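Local coordinates for protein erythromycin C-12 hydroxylase (Saccharopolyspora erythraea, PDB 2JJN) that hydroxylates the macrolactone ring of erythromycin D at C-12, using a heme-bound iron, to give erythromycin C in erythromycin biosynthesis, at residues 164-176 / 387-399. The protein carries 2 engineered substitutions. Sequence-based numbering, arbitrary orientation.
Sequences DWSGALVDIQMDD and RHFEQIVLGTRHL. With SO4 (sulfate ion), chain C.
Helix 165-171 and the turn after it lie against the hairpin-like loop 387-399, whose arms are joined by the backbone bonds Phe389 N to Gly395 O and Arg397 N to Arg387 O; CA atoms come nearest at Val170 and Phe389, 6.7 Å apart. At the helix end the amide of Gln391 is gripped by three bonds. Gln391 NE2 donates to Leu169 O (2.8 Å) and Ile172 O (2.7 Å), with N-H...O angles of 165° and 163°, and both acceptors lie close to the amide plane. Gln391 OE1 accepts from Met174 N at 2.9 Å; together the three bonds fix the amide's rotation and tell its nitrogen end from its oxygen end. A water accepts a hydrogen bond from Gln391 N and donates one to Leu169 O, giving that carbonyl a second partner. In this cytochrome P450 the loop passes near the active site: Ile392 lies about 6 Å, side chain to side chain, from the substrate-binding Gln292, and Val393 about 9 Å from the heme. Met174, extended beyond CG, lays SD across Ile392 CG1 at 3.5 Å, while Leu169 CD1 reaches both methyls of Val393. Toward the helix start, Phe389 CZ meets Trp165 CZ3 at 3.7 Å, the two side chains crossing at about a right angle; Trp165 also packs edge-to-face with His243. Val170 chi1 of 172° places CG2 over one face of the Arg397 guanidinium.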
ATOM      1  N   ASP A 164      10.993  -8.520   8.489  1.00 55.89           N
ATOM      2  CA  ASP A 164      10.659  -7.213   7.966  1.00 53.97           C
ATOM      3  C   ASP A 164      10.275  -7.290   6.498  1.00 52.17           C
ATOM      4  O   ASP A 164      10.995  -7.881   5.669  1.00 51.79           O
ATOM      5  CB  ASP A 164      11.844  -6.251   8.168  1.00 54.84           C
ATOM      6  CG  ASP A 164      11.578  -4.851   7.624  1.00 55.79           C
ATOM      7  OD1 ASP A 164      12.525  -4.037   7.628  1.00 58.91           O
ATOM      8  OD2 ASP A 164      10.441  -4.557   7.187  1.00 57.87           O
ATOM      9  N   TRP A 165       9.132  -6.678   6.187  1.00 49.33           N
ATOM     10  CA  TRP A 165       8.681  -6.540   4.811  1.00 46.38           C
ATOM     11  C   TRP A 165       9.687  -5.751   3.979  1.00 45.31           C
ATOM     12  O   TRP A 165       9.801  -5.994   2.793  1.00 45.63           O
ATOM     13  CB  TRP A 165       7.273  -5.918   4.736  1.00 45.55           C
ATOM     14  CG  TRP A 165       7.139  -4.567   5.380  0.75 43.63           C
ATOM     15  CD1 TRP A 165       6.629  -4.298   6.622  0.75 42.08           C
ATOM     16  CD2 TRP A 165       7.500  -3.297   4.811  0.75 42.40           C
ATOM     17  NE1 TRP A 165       6.652  -2.941   6.861  0.75 41.55           N
ATOM     18  CE2 TRP A 165       7.181  -2.303   5.770  0.75 41.52           C
ATOM     19  CE3 TRP A 165       8.051  -2.899   3.582  0.75 40.48           C
ATOM     20  CZ2 TRP A 165       7.416  -0.942   5.548  0.75 41.96           C
ATOM     21  CZ3 TRP A 165       8.283  -1.542   3.362  0.75 42.03           C
ATOM     22  CH2 TRP A 165       7.953  -0.580   4.342  0.75 42.41           C
ATOM     23  N   SER A 166      10.391  -4.793   4.589  1.00 43.97           N
ATOM     24  CA  SER A 166      11.337  -3.954   3.852  1.00 42.87           C
ATOM     25  C   SER A 166      12.487  -4.802   3.327  1.00 41.83           C
ATOM     26  O   SER A 166      12.975  -4.582   2.215  1.00 41.87           O
ATOM     27  CB  SER A 166      11.860  -2.792   4.713  1.00 43.06           C
ATOM     28  OG  SER A 166      10.785  -1.947   5.104  1.00 45.93           O
ATOM     29  N   GLY A 167      12.895  -5.796   4.116  1.00 40.26           N
ATOM     30  CA  GLY A 167      13.958  -6.692   3.683  1.00 38.81           C
ATOM     31  C   GLY A 167      13.516  -7.595   2.548  1.00 37.34           C
ATOM     32  O   GLY A 167      14.249  -7.780   1.574  1.00 36.92           O
ATOM     33  N   ALA A 168      12.326  -8.178   2.693  1.00 36.24           N
ATOM     34  CA  ALA A 168      11.782  -9.099   1.682  1.00 35.56           C
ATOM     35  C   ALA A 168      11.662  -8.382   0.329  1.00 35.36           C
ATOM     36  O   ALA A 168      11.991  -8.941  -0.729  1.00 34.57           O
ATOM     37  CB  ALA A 168      10.410  -9.602   2.129  1.00 35.59           C
ATOM     38  N   LEU A 169      11.195  -7.129   0.374  1.00 34.55           N
ATOM     39  CA  LEU A 169      10.989  -6.360  -0.849  1.00 33.67           C
ATOM     40  C   LEU A 169      12.311  -6.074  -1.528  1.00 33.65           C
ATOM     41  O   LEU A 169      12.357  -5.868  -2.741  1.00 33.73           O
ATOM     42  CB  LEU A 169      10.253  -5.030  -0.544  1.00 32.53           C
ATOM     43  CG  LEU A 169       8.818  -5.082  -0.016  0.60 33.03           C
ATOM     44  CD1 LEU A 169       8.176  -3.691   0.024  0.60 32.63           C
ATOM     45  CD2 LEU A 169       7.938  -6.029  -0.837  0.60 33.66           C
ATOM     46  N   VAL A 170      13.399  -6.074  -0.752  1.00 34.10           N
ATOM     47  CA  VAL A 170      14.722  -5.847  -1.316  1.00 34.50           C
ATOM     48  C   VAL A 170      15.402  -7.159  -1.714  1.00 34.43           C
ATOM     49  O   VAL A 170      16.060  -7.242  -2.769  1.00 35.17           O
ATOM     50  CB  VAL A 170      15.628  -5.016  -0.360  1.00 35.20           C
ATOM     51  CG1 VAL A 170      17.060  -4.964  -0.884  1.00 36.98           C
ATOM     52  CG2 VAL A 170      15.060  -3.589  -0.204  1.00 36.62           C
ATOM     53  N   ASP A 171      15.241  -8.177  -0.872  1.00 33.45           N
ATOM     54  CA  ASP A 171      16.016  -9.423  -1.015  1.00 32.96           C
ATOM     55  C   ASP A 171      15.403 -10.492  -1.920  1.00 32.03           C
ATOM     56  O   ASP A 171      16.142 -11.278  -2.555  1.00 31.07           O
ATOM     57  CB  ASP A 171      16.314 -10.005   0.363  1.00 33.63           C
ATOM     58  CG  ASP A 171      17.386  -9.226   1.075  1.00 33.10           C
ATOM     59  OD1 ASP A 171      17.201  -8.901   2.262  1.00 34.08           O
ATOM     60  OD2 ASP A 171      18.410  -8.918   0.419  1.00 36.80           O
ATOM     61  N   ILE A 172      14.076 -10.536  -1.984  1.00 29.31           N
ATOM     62  CA  ILE A 172      13.419 -11.491  -2.861  1.00 27.48           C
ATOM     63  C   ILE A 172      13.235 -10.855  -4.224  1.00 28.53           C
ATOM     64  O   ILE A 172      12.454  -9.934  -4.373  1.00 29.21           O
ATOM     65  CB  ILE A 172      12.043 -11.975  -2.305  1.00 26.73           C
ATOM     66  CG1 ILE A 172      12.195 -12.553  -0.885  1.00 25.12           C
ATOM     67  CG2 ILE A 172      11.427 -13.003  -3.264  1.00 24.95           C
ATOM     68  CD1 ILE A 172      10.902 -12.934  -0.203  1.00 24.94           C
ATOM     69  N   GLN A 173      13.935 -11.387  -5.205  1.00 29.91           N
ATOM     70  CA  GLN A 173      13.893 -10.910  -6.583  1.00 30.78           C
ATOM     71  C   GLN A 173      12.536 -11.175  -7.219  1.00 29.98           C
ATOM     72  O   GLN A 173      12.077 -12.312  -7.266  1.00 29.03           O
ATOM     73  CB  GLN A 173      15.014 -11.625  -7.363  1.00 31.73           C
ATOM     74  CG  GLN A 173      15.390 -10.941  -8.709  0.50 33.05           C
ATOM     75  CD  GLN A 173      15.983  -9.512  -8.604  0.50 35.83           C
ATOM     76  OE1 GLN A 173      16.137  -8.934  -7.517  0.50 35.10           O
ATOM     77  NE2 GLN A 173      16.309  -8.939  -9.765  0.50 35.69           N
ATOM     78  N   MET A 174      11.872 -10.142  -7.726  1.00 28.61           N
ATOM     79  CA  MET A 174      10.520 -10.348  -8.214  1.00 28.69           C
ATOM     80  C   MET A 174      10.267  -9.995  -9.686  1.00 28.47           C
ATOM     81  O   MET A 174       9.135  -9.631 -10.049  1.00 28.60           O
ATOM     82  CB  MET A 174       9.497  -9.705  -7.266  1.00 29.35           C
ATOM     83  CG  MET A 174       9.779  -9.969  -5.781  0.70 28.13           C
ATOM     84  SD  MET A 174       8.565  -9.262  -4.669  0.70 29.72           S
ATOM     85  CE  MET A 174       9.288  -9.548  -3.060  0.70 27.28           C
ATOM     86  N   ASP A 175      11.301 -10.174 -10.518  1.00 28.00           N
ATOM     87  CA  ASP A 175      11.267  -9.867 -11.976  1.00 28.28           C
ATOM     88  C   ASP A 175      10.119 -10.518 -12.755  1.00 27.46           C
ATOM     89  O   ASP A 175       9.455  -9.869 -13.608  1.00 26.62           O
ATOM     90  CB  ASP A 175      12.562 -10.363 -12.648  1.00 29.01           C
ATOM     91  CG  ASP A 175      13.803 -10.169 -11.788  0.50 30.29           C
ATOM     92  OD1 ASP A 175      13.889  -9.146 -11.079  0.50 31.85           O
ATOM     93  OD2 ASP A 175      14.699 -11.048 -11.835  0.50 31.58           O
ATOM     94  N   ASP A 176       9.958 -11.816 -12.515  1.00 26.75           N
ATOM     95  CA  ASP A 176       8.955 -12.665 -13.160  1.00 26.05           C
ATOM     96  C   ASP A 176       7.985 -13.197 -12.139  1.00 26.47           C
ATOM     97  O   ASP A 176       8.289 -14.174 -11.444  1.00 27.13           O
ATOM     98  CB  ASP A 176       9.588 -13.840 -13.930  1.00 24.70           C
ATOM     99  CG  ASP A 176       8.556 -14.754 -14.580  0.70 22.46           C
ATOM    100  OD1 ASP A 176       7.343 -14.493 -14.519  0.70 18.88           O
ATOM    101  OD2 ASP A 176       8.961 -15.756 -15.182  0.70 24.12           O
ATOM    102  N   ARG A 387      18.041   5.520  -0.676  1.00 20.36           N
ATOM    103  CA  ARG A 387      17.948   4.145  -1.084  1.00 19.92           C
ATOM    104  C   ARG A 387      16.484   3.846  -1.435  1.00 18.60           C
ATOM    105  O   ARG A 387      15.673   3.590  -0.570  1.00 19.70           O
ATOM    106  CB  ARG A 387      18.393   3.213   0.034  1.00 21.78           C
ATOM    107  CG  ARG A 387      19.884   2.872   0.044  0.50 25.15           C
ATOM    108  CD  ARG A 387      20.634   3.564   1.161  0.50 29.63           C
ATOM    109  NE  ARG A 387      20.082   3.293   2.489  0.50 30.55           N
ATOM    110  CZ  ARG A 387      20.787   3.353   3.615  0.50 32.57           C
ATOM    111  NH1 ARG A 387      22.082   3.657   3.580  0.50 34.63           N
ATOM    112  NH2 ARG A 387      20.204   3.100   4.778  0.50 32.02           N
ATOM    113  N   HIS A 388      16.182   3.891  -2.720  1.00 17.74           N
ATOM    114  CA  HIS A 388      14.825   3.595  -3.204  1.00 16.73           C
ATOM    115  C   HIS A 388      14.586   2.110  -3.244  1.00 17.81           C
ATOM    116  O   HIS A 388      15.530   1.314  -3.501  1.00 19.32           O
ATOM    117  CB  HIS A 388      14.662   4.136  -4.624  1.00 15.74           C
ATOM    118  CG  HIS A 388      14.549   5.611  -4.694  1.00 18.55           C
ATOM    119  ND1 HIS A 388      13.426   6.240  -5.183  1.00 18.97           N
ATOM    120  CD2 HIS A 388      15.409   6.592  -4.336  1.00 17.63           C
ATOM    121  CE1 HIS A 388      13.610   7.547  -5.151  1.00 21.91           C
ATOM    122  NE2 HIS A 388      14.802   7.787  -4.635  1.00 20.76           N
ATOM    123  N   PHE A 389      13.341   1.700  -2.980  1.00 16.50           N
ATOM    124  CA  PHE A 389      12.946   0.334  -3.333  1.00 17.03           C
ATOM    125  C   PHE A 389      13.099   0.164  -4.853  1.00 16.51           C
ATOM    126  O   PHE A 389      12.796   1.077  -5.653  1.00 17.16           O
ATOM    127  CB  PHE A 389      11.502   0.058  -2.909  1.00 16.68           C
ATOM    128  CG  PHE A 389      11.331  -0.051  -1.428  1.00 16.04           C
ATOM    129  CD1 PHE A 389      11.709  -1.200  -0.749  1.00 18.11           C
ATOM    130  CD2 PHE A 389      10.836   1.005  -0.683  1.00 13.07           C
ATOM    131  CE1 PHE A 389      11.563  -1.287   0.613  1.00 15.90           C
ATOM    132  CE2 PHE A 389      10.681   0.920   0.715  1.00 17.10           C
ATOM    133  CZ  PHE A 389      11.097  -0.248   1.364  1.00 17.68           C
ATOM    134  N   GLU A 390      13.620  -0.979  -5.275  1.00 19.04           N
ATOM    135  CA  GLU A 390      13.785  -1.208  -6.692  1.00 20.03           C
ATOM    136  C   GLU A 390      12.615  -1.967  -7.288  1.00 20.29           C
ATOM    137  O   GLU A 390      12.442  -2.007  -8.507  1.00 20.43           O
ATOM    138  CB  GLU A 390      15.043  -2.029  -6.950  1.00 23.09           C
ATOM    139  CG  GLU A 390      16.258  -1.533  -6.187  0.50 23.66           C
ATOM    140  CD  GLU A 390      17.530  -1.558  -7.004  0.50 27.79           C
ATOM    141  OE1 GLU A 390      17.706  -2.477  -7.840  0.50 29.32           O
ATOM    142  OE2 GLU A 390      18.355  -0.646  -6.803  0.50 28.98           O
ATOM    143  N   GLN A 391      11.814  -2.580  -6.431  1.00 19.77           N
ATOM    144  CA  GLN A 391      10.655  -3.318  -6.911  1.00 20.70           C
ATOM    145  C   GLN A 391       9.440  -3.148  -6.034  1.00 19.68           C
ATOM    146  O   GLN A 391       9.531  -2.799  -4.831  1.00 17.99           O
ATOM    147  CB  GLN A 391      10.990  -4.801  -7.105  1.00 22.40           C
ATOM    148  CG  GLN A 391      12.178  -5.247  -6.298  1.00 25.51           C
ATOM    149  CD  GLN A 391      12.363  -6.750  -6.282  1.00 29.25           C
ATOM    150  OE1 GLN A 391      12.541  -7.394  -7.332  1.00 26.48           O
ATOM    151  NE2 GLN A 391      12.310  -7.320  -5.083  1.00 31.30           N
ATOM    152  N   ILE A 392       8.301  -3.433  -6.664  1.00 21.16           N
ATOM    153  CA  ILE A 392       7.017  -3.588  -5.992  1.00 20.33           C
ATOM    154  C   ILE A 392       6.402  -2.255  -5.537  1.00 20.81           C
ATOM    155  O   ILE A 392       5.315  -1.890  -6.030  1.00 22.73           O
ATOM    156  CB  ILE A 392       7.069  -4.597  -4.822  1.00 22.28           C
ATOM    157  CG1 ILE A 392       7.581  -5.965  -5.327  1.00 20.38           C
ATOM    158  CG2 ILE A 392       5.697  -4.702  -4.134  1.00 22.06           C
ATOM    159  CD1 ILE A 392       6.914  -6.498  -6.551  1.00 24.59           C
ATOM    160  N   VAL A 393       7.080  -1.553  -4.628  1.00 16.99           N
ATOM    161  CA  VAL A 393       6.569  -0.288  -4.094  1.00 15.20           C
ATOM    162  C   VAL A 393       7.335   0.890  -4.658  1.00 14.98           C
ATOM    163  O   VAL A 393       8.481   0.763  -5.147  1.00 14.87           O
ATOM    164  CB  VAL A 393       6.566  -0.258  -2.551  1.00 16.29           C
ATOM    165  CG1 VAL A 393       5.720  -1.378  -1.968  1.00 15.48           C
ATOM    166  CG2 VAL A 393       7.995  -0.325  -2.001  1.00 18.22           C
ATOM    167  N   LEU A 394       6.677   2.049  -4.641  1.00 11.99           N
ATOM    168  CA  LEU A 394       7.307   3.287  -5.067  1.00 11.11           C
ATOM    169  C   LEU A 394       7.655   4.128  -3.839  1.00 10.73           C
ATOM    170  O   LEU A 394       6.799   4.764  -3.260  1.00 10.43           O
ATOM    171  CB  LEU A 394       6.350   4.058  -6.015  1.00 11.47           C
ATOM    172  CG  LEU A 394       6.940   5.320  -6.605  1.00 12.82           C
ATOM    173  CD1 LEU A 394       7.903   4.963  -7.762  1.00 13.79           C
ATOM    174  CD2 LEU A 394       5.858   6.264  -7.148  1.00 13.57           C
ATOM    175  N   GLY A 395       8.923   4.111  -3.402  1.00 10.95           N
ATOM    176  CA  GLY A 395       9.242   4.729  -2.116  1.00 10.58           C
ATOM    177  C   GLY A 395      10.705   4.539  -1.786  1.00 11.79           C
ATOM    178  O   GLY A 395      11.473   4.008  -2.595  1.00 11.82           O
ATOM    179  N   THR A 396      11.059   4.990  -0.584  1.00 11.60           N
ATOM    180  CA  THR A 396      12.442   4.815  -0.160  1.00 12.05           C
ATOM    181  C   THR A 396      12.506   4.007   1.120  1.00 12.96           C
ATOM    182  O   THR A 396      11.627   4.077   1.979  1.00 13.84           O
ATOM    183  CB  THR A 396      13.150   6.152  -0.000  1.00 13.65           C
ATOM    184  OG1 THR A 396      12.524   6.907   1.027  1.00 13.66           O
ATOM    185  CG2 THR A 396      13.111   6.947  -1.334  1.00 12.54           C
ATOM    186  N   ARG A 397      13.609   3.268   1.258  1.00 12.49           N
ATOM    187  CA  ARG A 397      13.782   2.391   2.406  1.00 14.56           C
ATOM    188  C   ARG A 397      14.040   3.147   3.719  1.00 12.50           C
ATOM    189  O   ARG A 397      13.653   2.705   4.787  1.00 13.80           O
ATOM    190  CB  ARG A 397      14.955   1.446   2.161  1.00 15.93           C
ATOM    191  CG  ARG A 397      14.673   0.503   0.993  1.00 19.83           C
ATOM    192  CD  ARG A 397      15.942  -0.003   0.289  1.00 27.59           C
ATOM    193  NE  ARG A 397      16.824  -0.676   1.231  1.00 29.00           N
ATOM    194  CZ  ARG A 397      18.085  -1.019   0.963  1.00 31.97           C
ATOM    195  NH1 ARG A 397      18.617  -0.772  -0.227  1.00 33.37           N
ATOM    196  NH2 ARG A 397      18.810  -1.624   1.896  1.00 35.30           N
ATOM    197  N   HIS A 398      14.712   4.283   3.565  1.00 13.35           N
ATOM    198  CA  HIS A 398      14.947   5.206   4.651  1.00 13.67           C
ATOM    199  C   HIS A 398      14.733   6.600   4.169  1.00 12.84           C
ATOM    200  O   HIS A 398      14.730   6.841   2.958  1.00 14.03           O
ATOM    201  CB  HIS A 398      16.376   5.015   5.148  1.00 14.99           C
ATOM    202  CG  HIS A 398      16.552   3.679   5.785  1.00 17.06           C
ATOM    203  ND1 HIS A 398      16.041   3.400   7.031  1.00 18.10           N
ATOM    204  CD2 HIS A 398      17.051   2.514   5.302  1.00 16.39           C
ATOM    205  CE1 HIS A 398      16.238   2.120   7.311  1.00 21.71           C
ATOM    206  NE2 HIS A 398      16.877   1.566   6.290  1.00 20.18           N
ATOM    207  N   LEU A 399      14.574   7.530   5.087  1.00 12.36           N
ATOM    208  CA  LEU A 399      14.425   8.924   4.687  1.00 11.61           C
ATOM    209  C   LEU A 399      15.047   9.798   5.790  1.00 12.09           C
ATOM    210  O   LEU A 399      14.380  10.289   6.692  1.00 10.24           O
ATOM    211  CB  LEU A 399      12.912   9.276   4.522  1.00 11.65           C
ATOM    212  CG  LEU A 399      12.774  10.610   3.769  1.00 12.05           C
ATOM    213  CD1 LEU A 399      13.036  10.441   2.253  1.00 11.75           C
ATOM    214  CD2 LEU A 399      11.371  11.256   3.991  1.00 13.02           C
TER
HETATM  215  S   SO4 C 413      17.232  10.871  -4.394  0.80 28.99           S
HETATM  216  O1  SO4 C 413      18.219  11.046  -3.342  0.80 29.80           O
HETATM  217  O2  SO4 C 413      16.960   9.458  -4.529  0.80 31.96           O
HETATM  218  O3  SO4 C 413      17.742  11.398  -5.656  0.80 32.48           O
HETATM  219  O4  SO4 C 413      16.001  11.616  -4.102  0.80 33.80           O
HETATM  220  O   HOH W   1      12.901  -3.295  -3.614  1.00 32.26           O